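Local coordinates for lantibiotic dehydratase (Microbispora corallina, PDB 5EHK), which probably dehydrates serine and threonine residues of the NAI-107 precursor peptide in a tRNA-dependent step of lantibiotic biosynthesis, at residues R457-A463 / W666-L671; H506-P510 / A765-W771; W692-L697 / W717-V723; W710-L714 / R746-R750. One frame throughout, in Å; residues are numbered along the deposited sequence.

Contact 1: residues R457-A463 / W666-L671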
loop_
_atom_site.group_PDB
_atom_site.type_symbol
_atom_site.label_atom_id
_atom_site.label_comp_id
_atom_site.label_asym_id
_atom_site.label_seq_id
_atom_site.Cartn_x
_atom_site.Cartn_y
_atom_site.Cartn_z
ATOM N N ARG A 457 0.775 1.841 -16.023
ATOM C CA ARG A 457 -0.540 1.684 -16.632
ATOM C C ARG A 457 -0.647 0.390 -17.434
ATOM O O ARG A 457 0.353 -0.144 -17.914
ATOM C CB ARG A 457 -0.837 2.877 -17.539
ATOM C CG ARG A 457 -2.235 2.875 -18.108
ATOM C CD ARG A 457 -2.362 3.890 -19.180
ATOM N NE ARG A 457 -3.748 4.037 -19.600
ATOM C CZ ARG A 457 -4.144 4.955 -20.467
ATOM N NH1 ARG A 457 -3.243 5.792 -20.975
ATOM N NH2 ARG A 457 -5.416 5.040 -20.830
ATOM N N ARG A 458 -1.861 -0.127 -17.544
ATOM C CA ARG A 458 -2.113 -1.285 -18.388
ATOM C C ARG A 458 -3.310 -1.028 -19.275
ATOM O O ARG A 458 -4.387 -0.682 -18.788
ATOM C CB ARG A 458 -2.294 -2.566 -17.546
ATOM C CG ARG A 458 -1.150 -2.822 -16.545
ATOM C CD ARG A 458 -1.335 -4.094 -15.742
ATOM N NE ARG A 458 -1.705 -3.788 -14.358
ATOM C CZ ARG A 458 -2.936 -3.930 -13.877
ATOM N NH1 ARG A 458 -3.907 -4.395 -14.654
ATOM N NH2 ARG A 458 -3.192 -3.626 -12.618
ATOM N N SER A 459 -3.129 -1.228 -20.577
ATOM C CA SER A 459 -4.168 -0.890 -21.536
ATOM C C SER A 459 -4.263 -1.910 -22.643
ATOM O O SER A 459 -3.278 -2.157 -23.335
ATOM C CB SER A 459 -3.874 0.473 -22.163
ATOM O OG SER A 459 -4.940 0.863 -23.006
ATOM N N ALA A 460 -5.441 -2.497 -22.823
ATOM C CA ALA A 460 -5.665 -3.379 -23.960
ATOM C C ALA A 460 -5.457 -2.553 -25.224
ATOM O O ALA A 460 -4.874 -3.018 -26.196
ATOM C CB ALA A 460 -7.055 -3.979 -23.927
ATOM N N ALA A 461 -5.935 -1.313 -25.186
ATOM C CA ALA A 461 -5.800 -0.373 -26.293
ATOM C C ALA A 461 -4.348 -0.117 -26.725
ATOM O O ALA A 461 -3.986 -0.291 -27.889
ATOM C CB ALA A 461 -6.461 0.926 -25.911
ATOM N N LEU A 462 -3.518 0.296 -25.781
ATOM C CA LEU A 462 -2.102 0.485 -26.059
ATOM C C LEU A 462 -1.442 -0.802 -26.575
ATOM O O LEU A 462 -0.656 -0.762 -27.518
ATOM C CB LEU A 462 -1.376 0.967 -24.806
ATOM C CG LEU A 462 -0.798 2.379 -24.773
ATOM C CD1 LEU A 462 -1.696 3.343 -25.528
ATOM C CD2 LEU A 462 -0.598 2.821 -23.311
ATOM N N ALA A 463 -1.765 -1.944 -25.973
ATOM C CA ALA A 463 -1.108 -3.190 -26.362
ATOM C C ALA A 463 -1.363 -3.536 -27.834
ATOM O O ALA A 463 -0.443 -3.965 -28.531
ATOM C CB ALA A 463 -1.503 -4.344 -25.434
ATOM N N TRP A 666 3.776 11.309 -22.874
ATOM C CA TRP A 666 3.154 10.067 -23.303
ATOM C C TRP A 666 3.533 8.932 -22.337
ATOM O O TRP A 666 4.715 8.705 -22.042
ATOM C CB TRP A 666 3.580 9.732 -24.748
ATOM C CG TRP A 666 3.088 8.402 -25.210
ATOM C CD1 TRP A 666 3.762 7.214 -25.163
ATOM C CD2 TRP A 666 1.803 8.119 -25.763
ATOM N NE1 TRP A 666 2.975 6.207 -25.668
ATOM C CE2 TRP A 666 1.762 6.737 -26.037
ATOM C CE3 TRP A 666 0.678 8.900 -26.056
ATOM C CZ2 TRP A 666 0.630 6.116 -26.584
ATOM C CZ3 TRP A 666 -0.448 8.285 -26.609
ATOM C CH2 TRP A 666 -0.462 6.906 -26.858
ATOM N N ASP A 667 2.513 8.224 -21.854
ATOM C CA ASP A 667 2.734 7.160 -20.874
ATOM C C ASP A 667 2.507 5.741 -21.456
ATOM O O ASP A 667 1.381 5.352 -21.812
ATOM C CB ASP A 667 1.872 7.423 -19.629
ATOM C CG ASP A 667 2.122 6.421 -18.517
ATOM O OD1 ASP A 667 3.262 5.936 -18.395
ATOM O OD2 ASP A 667 1.192 6.159 -17.733
ATOM N N TRP A 668 3.602 4.987 -21.552
ATOM C CA TRP A 668 3.585 3.647 -22.130
ATOM C C TRP A 668 3.154 2.619 -21.095
ATOM O O TRP A 668 2.762 1.502 -21.445
ATOM C CB TRP A 668 4.946 3.263 -22.704
ATOM C CG TRP A 668 5.149 3.588 -24.182
ATOM C CD1 TRP A 668 6.143 4.358 -24.725
ATOM C CD2 TRP A 668 4.350 3.132 -25.287
ATOM N NE1 TRP A 668 6.013 4.402 -26.092
ATOM C CE2 TRP A 668 4.918 3.665 -26.463
ATOM C CE3 TRP A 668 3.213 2.330 -25.393
ATOM C CZ2 TRP A 668 4.387 3.417 -27.733
ATOM C CZ3 TRP A 668 2.684 2.090 -26.653
ATOM C CH2 TRP A 668 3.275 2.630 -27.807
ATOM N N GLY A 669 3.248 2.993 -19.820
ATOM C CA GLY A 669 2.806 2.121 -18.749
ATOM C C GLY A 669 3.627 0.851 -18.672
ATOM O O GLY A 669 4.845 0.883 -18.845
ATOM N N ALA A 670 2.953 -0.262 -18.397
ATOM C CA ALA A 670 3.604 -1.568 -18.285
ATOM C C ALA A 670 4.359 -1.916 -19.564
ATOM O O ALA A 670 5.398 -2.608 -19.522
ATOM C CB ALA A 670 2.581 -2.639 -17.995
ATOM N N LEU A 671 3.854 -1.397 -20.689
ATOM C CA LEU A 671 4.393 -1.713 -22.001
ATOM C C LEU A 671 5.808 -1.223 -22.167
ATOM O O LEU A 671 6.462 -1.539 -23.140
ATOM C CB LEU A 671 3.506 -1.176 -23.117
ATOM C CG LEU A 671 2.323 -2.088 -23.424
ATOM C CD1 LEU A 671 1.271 -1.403 -24.270
ATOM C CD2 LEU A 671 2.830 -3.363 -24.110
HETATM O O HOH W 1 1.185 4.742 -15.362
#
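Leu671 carries its CG anti to its own carbonyl carbon (chi1 -82°), and this lays CD1 on the first turn of helix 460-471, 3.6 Å from Leu462 CB. Trp666 instead has CG anti to the backbone N (chi1 174°), which swings its six-membered ring to Leu462. The Leu462 side chain therefore sits among three groups. Its CD1 comes to 3.8 Å from Trp666 CZ2 as the two side chains run alongside each other, pointing opposite ways. Its CG lies 4.0 Å from Trp668 CZ3. The two indoles also pack together, with Trp666 NE1 over the centre of the Trp668 ring. Leu487 of helix 481-487 extends this apolar cluster.

The polar links lie on the loop side. Ala670 N donates to Arg457 O at 2.6 Å, almost straight (175°) and in the carbonyl plane. Asp667 OD1 accepts from Gly669 N at 3.3 Å, forming an Asx turn. A water donates to Asp667 OD2 at 2.8 Å and accepts weakly from Arg457 N. Ser459 OG caps the helix by accepting from Leu462 N. Ala463 and Ala670 also pack on Met674 and Ala670 of the second subunit.

One direct backbone bond therefore fixes Arg457 against Ala670, with the water linking Arg457 N to Asp667. Leu462 joins the helix start to Trp666, Trp668 and Leu671 mainly by apolar contact, which has no directional hold.

Contact 2: residues H506-P510 / A765-W771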
loop_
_atom_site.group_PDB
_atom_site.type_symbol
_atom_site.label_atom_id
_atom_site.label_comp_id
_atom_site.label_asym_id
_atom_site.label_seq_id
_atom_site.Cartn_x
_atom_site.Cartn_y
_atom_site.Cartn_z
ATOM N N HIS A 506 11.528 19.240 -31.206
ATOM C CA HIS A 506 12.304 19.294 -32.428
ATOM C C HIS A 506 11.301 19.525 -33.552
ATOM O O HIS A 506 10.244 18.871 -33.606
ATOM C CB HIS A 506 12.974 17.948 -32.696
ATOM C CG HIS A 506 14.031 17.571 -31.703
ATOM N ND1 HIS A 506 15.062 18.413 -31.350
ATOM C CD2 HIS A 506 14.234 16.417 -31.019
ATOM C CE1 HIS A 506 15.847 17.801 -30.480
ATOM N NE2 HIS A 506 15.368 16.588 -30.261
ATOM N N VAL A 507 11.623 20.456 -34.448
ATOM C CA VAL A 507 10.882 20.594 -35.698
ATOM C C VAL A 507 11.796 20.174 -36.825
ATOM O O VAL A 507 12.907 20.689 -36.939
ATOM C CB VAL A 507 10.406 22.021 -35.944
ATOM C CG1 VAL A 507 9.641 22.074 -37.248
ATOM C CG2 VAL A 507 9.527 22.490 -34.805
ATOM N N VAL A 508 11.355 19.217 -37.634
ATOM C CA VAL A 508 12.183 18.723 -38.742
ATOM C C VAL A 508 11.463 18.667 -40.098
ATOM O O VAL A 508 10.246 18.478 -40.177
ATOM C CB VAL A 508 12.808 17.361 -38.442
ATOM C CG1 VAL A 508 13.933 17.510 -37.453
ATOM C CG2 VAL A 508 11.739 16.398 -37.962
ATOM N N ALA A 509 12.243 18.849 -41.160
ATOM C CA ALA A 509 11.720 18.928 -42.526
ATOM C C ALA A 509 12.879 18.690 -43.473
ATOM O O ALA A 509 14.026 18.802 -43.067
ATOM C CB ALA A 509 11.090 20.303 -42.777
ATOM N N PRO A 510 12.593 18.349 -44.735
ATOM C CA PRO A 510 13.657 18.205 -45.749
ATOM C C PRO A 510 14.354 19.535 -46.116
ATOM O O PRO A 510 15.568 19.575 -46.396
ATOM C CB PRO A 510 12.916 17.629 -46.952
ATOM C CG PRO A 510 11.640 17.059 -46.397
ATOM C CD PRO A 510 11.279 17.917 -45.242
ATOM N N ALA A 765 15.163 12.278 -34.726
ATOM C CA ALA A 765 14.062 12.990 -35.346
ATOM C C ALA A 765 14.372 13.236 -36.819
ATOM O O ALA A 765 15.391 13.848 -37.151
ATOM C CB ALA A 765 13.837 14.320 -34.623
ATOM N N GLY A 766 13.509 12.739 -37.701
ATOM C CA GLY A 766 13.679 12.983 -39.119
ATOM C C GLY A 766 14.299 11.824 -39.875
ATOM O O GLY A 766 14.206 11.745 -41.095
ATOM N N ASP A 767 14.982 10.945 -39.160
ATOM C CA ASP A 767 15.649 9.814 -39.791
ATOM C C ASP A 767 14.656 8.873 -40.471
ATOM O O ASP A 767 14.913 8.390 -41.569
ATOM C CB ASP A 767 16.479 9.047 -38.757
ATOM C CG ASP A 767 17.500 8.122 -39.389
ATOM O OD1 ASP A 767 17.979 8.422 -40.501
ATOM O OD2 ASP A 767 17.826 7.088 -38.769
ATOM N N GLU A 768 13.518 8.633 -39.821
ATOM C CA GLU A 768 12.522 7.683 -40.323
ATOM C C GLU A 768 11.914 8.104 -41.653
ATOM O O GLU A 768 11.466 7.262 -42.434
ATOM C CB GLU A 768 11.427 7.448 -39.277
ATOM C CG GLU A 768 10.304 6.519 -39.708
ATOM C CD GLU A 768 10.759 5.075 -39.884
ATOM O OE1 GLU A 768 11.943 4.780 -39.622
ATOM O OE2 GLU A 768 9.926 4.223 -40.273
ATOM N N GLU A 769 11.916 9.410 -41.906
ATOM C CA GLU A 769 11.387 9.953 -43.149
ATOM C C GLU A 769 12.501 10.240 -44.156
ATOM O O GLU A 769 12.258 10.814 -45.217
ATOM C CB GLU A 769 10.588 11.236 -42.890
ATOM C CG GLU A 769 9.403 11.088 -41.948
ATOM C CD GLU A 769 8.343 10.108 -42.453
ATOM O OE1 GLU A 769 8.166 9.978 -43.689
ATOM O OE2 GLU A 769 7.654 9.496 -41.606
ATOM N N GLY A 770 13.724 9.860 -43.817
ATOM C CA GLY A 770 14.835 10.091 -44.712
ATOM C C GLY A 770 15.487 11.457 -44.586
ATOM O O GLY A 770 16.572 11.686 -45.113
ATOM N N TRP A 771 14.825 12.378 -43.899
ATOM C CA TRP A 771 15.213 13.791 -43.922
ATOM C C TRP A 771 16.634 14.123 -43.435
ATOM O O TRP A 771 17.050 15.277 -43.475
ATOM C CB TRP A 771 14.177 14.625 -43.169
ATOM C CG TRP A 771 12.800 14.495 -43.749
ATOM C CD1 TRP A 771 12.469 13.952 -44.960
ATOM C CD2 TRP A 771 11.567 14.883 -43.138
ATOM N NE1 TRP A 771 11.109 13.992 -45.141
ATOM C CE2 TRP A 771 10.534 14.563 -44.037
ATOM C CE3 TRP A 771 11.235 15.469 -41.916
ATOM C CZ2 TRP A 771 9.204 14.814 -43.756
ATOM C CZ3 TRP A 771 9.915 15.726 -41.647
ATOM C CH2 TRP A 771 8.913 15.400 -42.558
#
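Pro510 lies on the indole of Trp771 in a proline-tryptophan CH-pi contact. It joins the residues just after strand 500-508 to the loop after strand 760-763, which folds through a type I beta turn from Asp767 to Gly770. Pro510 CG stands 3.5 Å from the centroid of the five-membered ring, 15° off its normal. Pro510 CD covers the same face, 3.6 Å from Trp771 CE2.

The remaining cross-contacts are mostly apolar. With Val508 CG1 anti to the carbonyl carbon (chi1 -74°), the two methyls part toward Ala765 and Trp771: CG1 meets Ala765 CB at 4.3 Å, and CG2 meets Trp771 CE3 at 4.1 Å. His506 adds its CD2, 4.2 Å from Ala765 CB, while its ND1 donates elsewhere, to Ala784 O.

Hydrogen bonds act within the loop. Gly770 N donates to Asp767 O and closes the turn, and Trp771 N reaches back weakly to Gly766 O. The turn also places Glu769 CB over the indole face opposite Pro510, 3.5 Å above the ring plane.

Contact 3: residues W692-L697 / W717-V723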
loop_
_atom_site.group_PDB
_atom_site.type_symbol
_atom_site.label_atom_id
_atom_site.label_comp_id
_atom_site.label_asym_id
_atom_site.label_seq_id
_atom_site.Cartn_x
_atom_site.Cartn_y
_atom_site.Cartn_z
ATOM N N TRP A 692 14.168 1.620 -28.296
ATOM C CA TRP A 692 14.804 0.297 -28.203
ATOM C C TRP A 692 15.445 0.053 -26.839
ATOM O O TRP A 692 16.336 0.799 -26.433
ATOM C CB TRP A 692 15.891 0.135 -29.283
ATOM C CG TRP A 692 15.358 -0.078 -30.654
ATOM C CD1 TRP A 692 15.033 -1.267 -31.220
ATOM C CD2 TRP A 692 15.089 0.926 -31.639
ATOM N NE1 TRP A 692 14.567 -1.073 -32.494
ATOM C CE2 TRP A 692 14.591 0.268 -32.776
ATOM C CE3 TRP A 692 15.215 2.315 -31.666
ATOM C CZ2 TRP A 692 14.220 0.950 -33.932
ATOM C CZ3 TRP A 692 14.843 2.988 -32.801
ATOM C CH2 TRP A 692 14.350 2.303 -33.924
ATOM N N ARG A 693 15.024 -0.989 -26.128
ATOM C CA ARG A 693 15.718 -1.325 -24.885
ATOM C C ARG A 693 17.037 -1.960 -25.249
ATOM O O ARG A 693 17.192 -2.439 -26.358
ATOM C CB ARG A 693 14.922 -2.278 -24.007
ATOM C CG ARG A 693 13.528 -1.802 -23.627
ATOM C CD ARG A 693 12.919 -2.726 -22.566
ATOM N NE ARG A 693 13.802 -2.895 -21.417
ATOM C CZ ARG A 693 13.450 -2.575 -20.182
ATOM N NH1 ARG A 693 12.233 -2.110 -19.945
ATOM N NH2 ARG A 693 14.304 -2.739 -19.192
ATOM N N MET A 694 17.999 -1.939 -24.333
ATOM C CA MET A 694 19.307 -2.530 -24.610
ATOM C C MET A 694 19.747 -3.611 -23.605
ATOM O O MET A 694 20.949 -3.783 -23.397
ATOM C CB MET A 694 20.379 -1.442 -24.676
ATOM C CG MET A 694 20.075 -0.325 -25.641
ATOM S SD MET A 694 21.474 0.807 -25.801
ATOM C CE MET A 694 21.974 0.850 -24.107
ATOM N N ASP A 695 18.790 -4.317 -22.989
ATOM C CA ASP A 695 19.075 -5.363 -21.987
ATOM C C ASP A 695 20.042 -6.450 -22.519
ATOM O O ASP A 695 21.065 -6.771 -21.901
ATOM C CB ASP A 695 17.783 -6.050 -21.543
ATOM C CG ASP A 695 16.678 -5.069 -21.181
ATOM O OD1 ASP A 695 16.044 -4.514 -22.104
ATOM O OD2 ASP A 695 16.427 -4.862 -19.978
ATOM N N GLN A 696 19.717 -6.989 -23.689
ATOM C CA GLN A 696 20.510 -8.041 -24.322
ATOM C C GLN A 696 21.978 -7.662 -24.466
ATOM O O GLN A 696 22.841 -8.526 -24.595
ATOM C CB GLN A 696 19.977 -8.320 -25.724
ATOM C CG GLN A 696 18.608 -8.958 -25.790
ATOM C CD GLN A 696 18.126 -9.060 -27.219
ATOM O OE1 GLN A 696 18.584 -8.308 -28.094
ATOM N NE2 GLN A 696 17.201 -9.983 -27.471
ATOM N N LEU A 697 22.253 -6.365 -24.501
ATOM C CA LEU A 697 23.606 -5.901 -24.737
ATOM C C LEU A 697 24.412 -5.750 -23.445
ATOM O O LEU A 697 25.604 -5.427 -23.489
ATOM C CB LEU A 697 23.574 -4.575 -25.503
ATOM C CG LEU A 697 23.134 -4.596 -26.964
ATOM C CD1 LEU A 697 22.833 -3.190 -27.419
ATOM C CD2 LEU A 697 24.220 -5.189 -27.815
ATOM N N TRP A 717 22.114 -7.536 -32.349
ATOM C CA TRP A 717 21.052 -6.706 -31.782
ATOM C C TRP A 717 20.495 -5.727 -32.806
ATOM O O TRP A 717 19.286 -5.568 -32.926
ATOM C CB TRP A 717 21.551 -5.934 -30.563
ATOM C CG TRP A 717 20.546 -4.929 -30.002
ATOM C CD1 TRP A 717 19.424 -5.209 -29.270
ATOM C CD2 TRP A 717 20.603 -3.496 -30.109
ATOM N NE1 TRP A 717 18.776 -4.042 -28.928
ATOM C CE2 TRP A 717 19.479 -2.980 -29.428
ATOM C CE3 TRP A 717 21.493 -2.603 -30.714
ATOM C CZ2 TRP A 717 19.227 -1.614 -29.337
ATOM C CZ3 TRP A 717 21.241 -1.251 -30.625
ATOM C CH2 TRP A 717 20.117 -0.767 -29.939
ATOM N N ARG A 718 21.386 -5.052 -33.519
ATOM C CA ARG A 718 20.983 -4.055 -34.500
ATOM C C ARG A 718 20.066 -4.635 -35.570
ATOM O O ARG A 718 19.071 -4.021 -35.949
ATOM C CB ARG A 718 22.207 -3.405 -35.136
ATOM C CG ARG A 718 22.130 -1.896 -35.154
ATOM C CD ARG A 718 23.502 -1.240 -35.302
ATOM N NE ARG A 718 24.058 -1.334 -36.651
ATOM C CZ ARG A 718 23.515 -0.769 -37.726
ATOM N NH1 ARG A 718 22.379 -0.091 -37.621
ATOM N NH2 ARG A 718 24.096 -0.896 -38.913
ATOM N N ALA A 719 20.384 -5.833 -36.042
ATOM C CA ALA A 719 19.606 -6.438 -37.115
ATOM C C ALA A 719 18.367 -7.188 -36.593
ATOM O O ALA A 719 17.412 -7.405 -37.330
ATOM C CB ALA A 719 20.485 -7.355 -37.934
ATOM N N GLU A 720 18.378 -7.556 -35.316
ATOM C CA GLU A 720 17.286 -8.319 -34.725
ATOM C C GLU A 720 16.033 -7.485 -34.430
ATOM O O GLU A 720 14.918 -8.030 -34.331
ATOM C CB GLU A 720 17.752 -8.986 -33.436
ATOM C CG GLU A 720 16.694 -9.858 -32.776
ATOM C CD GLU A 720 17.140 -10.326 -31.414
ATOM O OE1 GLU A 720 18.344 -10.134 -31.124
ATOM O OE2 GLU A 720 16.293 -10.843 -30.635
ATOM N N TRP A 721 16.207 -6.175 -34.250
ATOM C CA TRP A 721 15.077 -5.320 -33.883
ATOM C C TRP A 721 14.940 -4.177 -34.878
ATOM O O TRP A 721 14.044 -3.333 -34.748
ATOM C CB TRP A 721 15.247 -4.778 -32.460
ATOM C CG TRP A 721 15.355 -5.851 -31.436
ATOM C CD1 TRP A 721 16.477 -6.227 -30.760
ATOM C CD2 TRP A 721 14.311 -6.714 -30.987
ATOM N NE1 TRP A 721 16.191 -7.261 -29.906
ATOM C CE2 TRP A 721 14.866 -7.583 -30.035
ATOM C CE3 TRP A 721 12.961 -6.836 -31.299
ATOM C CZ2 TRP A 721 14.117 -8.555 -29.391
ATOM C CZ3 TRP A 721 12.221 -7.802 -30.665
ATOM C CH2 TRP A 721 12.799 -8.651 -29.721
ATOM N N ASN A 722 15.808 -4.192 -35.890
ATOM C CA ASN A 722 15.828 -3.187 -36.947
ATOM C C ASN A 722 16.213 -1.797 -36.419
ATOM O O ASN A 722 15.576 -0.790 -36.724
ATOM C CB ASN A 722 14.484 -3.132 -37.685
ATOM C CG ASN A 722 14.564 -2.361 -39.002
ATOM O OD1 ASN A 722 15.623 -2.273 -39.651
ATOM N ND2 ASN A 722 13.445 -1.751 -39.378
ATOM N N VAL A 723 17.299 -1.759 -35.657
ATOM C CA VAL A 723 17.824 -0.521 -35.113
ATOM C C VAL A 723 18.604 0.193 -36.195
ATOM O O VAL A 723 19.496 -0.390 -36.820
ATOM C CB VAL A 723 18.753 -0.804 -33.899
ATOM C CG1 VAL A 723 19.375 0.470 -33.338
ATOM C CG2 VAL A 723 18.006 -1.573 -32.843
#
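Trp717 is held between two aliphatic groups. Leu697 CD1 lies over one face, 3.8 Å from the centroid of the six-membered ring, and Val723 CG2 covers the opposite face. The Trp717 side chain crosses Leu697 at about a right angle. CG anti to the backbone N (chi1 174°) brings the Trp717 indole across to Arg693, where NE1 bonds weakly to Arg693 O.

Val723 CG2 also sits over the five-membered ring of Trp692, 3.5 Å from its centroid. Trp692 slides past Trp721 and donates from NE1 to Trp721 O at 3.2 Å. That donor stands above the carbonyl plane, though the oxygen lies in the indole plane.

Gln696 reaches across with an extended chain. Its OE1 accepts from Trp721 NE1 at 3.2 Å, with amide and ring planes 42° apart. Its NE2 bonds weakly to Glu720 OE2 at 3.4 Å. Lys468 of the second subunit packs on Glu720 and Trp721.

This is a helix end (Trp717, Trp721) packed on a strand end (Trp692) and the 3-10 turn 695-697 after it.

Contact 4: residues W710-L714 / R746-R750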
loop_
_atom_site.group_PDB
_atom_site.type_symbol
_atom_site.label_atom_id
_atom_site.label_comp_id
_atom_site.label_asym_id
_atom_site.label_seq_id
_atom_site.Cartn_x
_atom_site.Cartn_y
_atom_site.Cartn_z
ATOM N N TRP A 710 32.239 -7.725 -29.127
ATOM C CA TRP A 710 31.169 -6.766 -28.845
ATOM C C TRP A 710 30.430 -6.382 -30.124
ATOM O O TRP A 710 29.203 -6.495 -30.196
ATOM C CB TRP A 710 31.727 -5.529 -28.114
ATOM C CG TRP A 710 30.846 -4.269 -28.097
ATOM C CD1 TRP A 710 31.131 -3.061 -28.680
ATOM C CD2 TRP A 710 29.565 -4.108 -27.465
ATOM N NE1 TRP A 710 30.117 -2.164 -28.441
ATOM C CE2 TRP A 710 29.142 -2.783 -27.706
ATOM C CE3 TRP A 710 28.736 -4.953 -26.723
ATOM C CZ2 TRP A 710 27.929 -2.291 -27.238
ATOM C CZ3 TRP A 710 27.532 -4.461 -26.259
ATOM C CH2 TRP A 710 27.139 -3.142 -26.517
ATOM N N ASP A 711 31.192 -5.959 -31.133
ATOM C CA ASP A 711 30.643 -5.530 -32.418
ATOM C C ASP A 711 29.659 -6.544 -33.010
ATOM O O ASP A 711 28.680 -6.165 -33.651
ATOM C CB ASP A 711 31.774 -5.243 -33.414
ATOM C CG ASP A 711 32.422 -3.876 -33.199
ATOM O OD1 ASP A 711 32.307 -3.331 -32.086
ATOM O OD2 ASP A 711 33.058 -3.344 -34.135
ATOM N N ALA A 712 29.916 -7.833 -32.794
ATOM C CA ALA A 712 29.020 -8.879 -33.290
ATOM C C ALA A 712 27.662 -8.838 -32.586
ATOM O O ALA A 712 26.616 -8.860 -33.241
ATOM C CB ALA A 712 29.661 -10.259 -33.143
ATOM N N ALA A 713 27.694 -8.790 -31.255
ATOM C CA ALA A 713 26.478 -8.698 -30.458
ATOM C C ALA A 713 25.682 -7.454 -30.845
ATOM O O ALA A 713 24.449 -7.470 -30.844
ATOM C CB ALA A 713 26.800 -8.703 -28.975
ATOM N N LEU A 714 26.393 -6.371 -31.139
ATOM C CA LEU A 714 25.765 -5.138 -31.601
ATOM C C LEU A 714 25.005 -5.335 -32.903
ATOM O O LEU A 714 23.824 -5.005 -33.004
ATOM C CB LEU A 714 26.811 -4.069 -31.858
ATOM C CG LEU A 714 26.748 -2.832 -30.979
ATOM C CD1 LEU A 714 27.791 -1.854 -31.482
ATOM C CD2 LEU A 714 25.355 -2.235 -30.973
ATOM N N ARG A 746 30.963 3.209 -31.369
ATOM C CA ARG A 746 30.593 1.850 -30.971
ATOM C C ARG A 746 31.211 1.413 -29.635
ATOM O O ARG A 746 30.668 0.545 -28.952
ATOM C CB ARG A 746 30.935 0.842 -32.072
ATOM C CG ARG A 746 29.807 0.600 -33.058
ATOM C CD ARG A 746 30.214 -0.425 -34.089
ATOM N NE ARG A 746 31.390 0.024 -34.823
ATOM C CZ ARG A 746 32.037 -0.713 -35.720
ATOM N NH1 ARG A 746 31.621 -1.947 -35.987
ATOM N NH2 ARG A 746 33.101 -0.218 -36.347
ATOM N N VAL A 747 32.347 2.000 -29.269
ATOM C CA VAL A 747 32.964 1.675 -27.987
ATOM C C VAL A 747 32.447 2.621 -26.932
ATOM O O VAL A 747 32.409 2.294 -25.762
ATOM C CB VAL A 747 34.511 1.732 -28.020
ATOM C CG1 VAL A 747 35.052 1.134 -29.319
ATOM C CG2 VAL A 747 35.013 3.157 -27.818
ATOM N N LEU A 748 32.041 3.807 -27.360
ATOM C CA LEU A 748 31.470 4.779 -26.452
ATOM C C LEU A 748 30.142 4.263 -25.911
ATOM O O LEU A 748 29.808 4.480 -24.741
ATOM C CB LEU A 748 31.295 6.125 -27.151
ATOM C CG LEU A 748 30.910 7.271 -26.215
ATOM C CD1 LEU A 748 32.053 7.630 -25.282
ATOM C CD2 LEU A 748 30.488 8.475 -27.031
ATOM N N LEU A 749 29.394 3.579 -26.776
ATOM C CA LEU A 749 28.117 2.991 -26.398
ATOM C C LEU A 749 28.338 1.864 -25.407
ATOM O O LEU A 749 27.497 1.616 -24.547
ATOM C CB LEU A 749 27.356 2.470 -27.620
ATOM C CG LEU A 749 26.065 1.685 -27.338
ATOM C CD1 LEU A 749 24.957 2.617 -26.941
ATOM C CD2 LEU A 749 25.631 0.822 -28.515
ATOM N N ARG A 750 29.470 1.180 -25.515
ATOM C CA ARG A 750 29.733 0.072 -24.610
ATOM C C ARG A 750 30.044 0.601 -23.220
ATOM O O ARG A 750 29.512 0.110 -22.227
ATOM C CB ARG A 750 30.875 -0.803 -25.122
ATOM C CG ARG A 750 31.141 -2.060 -24.292
ATOM C CD ARG A 750 32.261 -2.857 -24.942
ATOM N NE ARG A 750 32.613 -4.082 -24.229
ATOM C CZ ARG A 750 33.476 -4.976 -24.698
ATOM N NH1 ARG A 750 34.072 -4.765 -25.864
ATOM N NH2 ARG A 750 33.753 -6.072 -24.006
#
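Trp710 and Arg746 meet at a near-perpendicular helix-helix crossing. The short axes of 710-714 and 746-750 pass 11.1 Å apart at 87°, and side chains bridge the gap. Trp710 NE1 donates to the backbone Arg746 O at 2.8 Å (158°), with the oxygen close to the indole plane.

Both faces of that indole are covered. Arg750 runs along one face with its CG anti to the backbone N (chi1 -175°) and the chain extended. Its CD is 3.8 Å from the centroid of the five-membered ring, a CH-pi contact. Leu714 CG lies over the opposite face. At the benzo edge, Leu749 CD2 approaches Trp710 CZ2 at 4.1 Å. The same methyl meets Leu714 CD2 at 3.9 Å, and Leu714 CD1 rests on Arg746 CG.

Asp711 and Arg746 form a salt bridge, OD2 to NH1 at 2.7 Å. The oxygen lies over the guanidinium face, so the attraction is one of charge, without an N-H aimed at it. Arg746 NE donates to Asp742 O.

The indole bond is therefore the directional link of this crossing, and the Asp711 pair probably adds electrostatic attraction that is less dependent on how the guanidinium is turned.

Overall arrangement
From the N terminus, 457-463 opens contact 1 and 506-510 opens contact 2. Contact 1 closes at 666-671, so these two cross. It ties the start of helix 460-471 to the loop before strand 676-682. Contact 3 opens at the end of strand 685-693 and contact 4 on helix 707-721. Contact 3 closes at the end of that helix and contact 4 on helix 743-755, so they cross too. They touch where Leu697 packs on Trp710 and Leu714 and Met694 on Leu749. Contact 2 closes last, tying the end of strand 500-508 to the loop after strand 760-763; contacts 3 and 4 nest inside it. Contacts 1 and 3, their centres about 21 Å apart, both reach the second subunit.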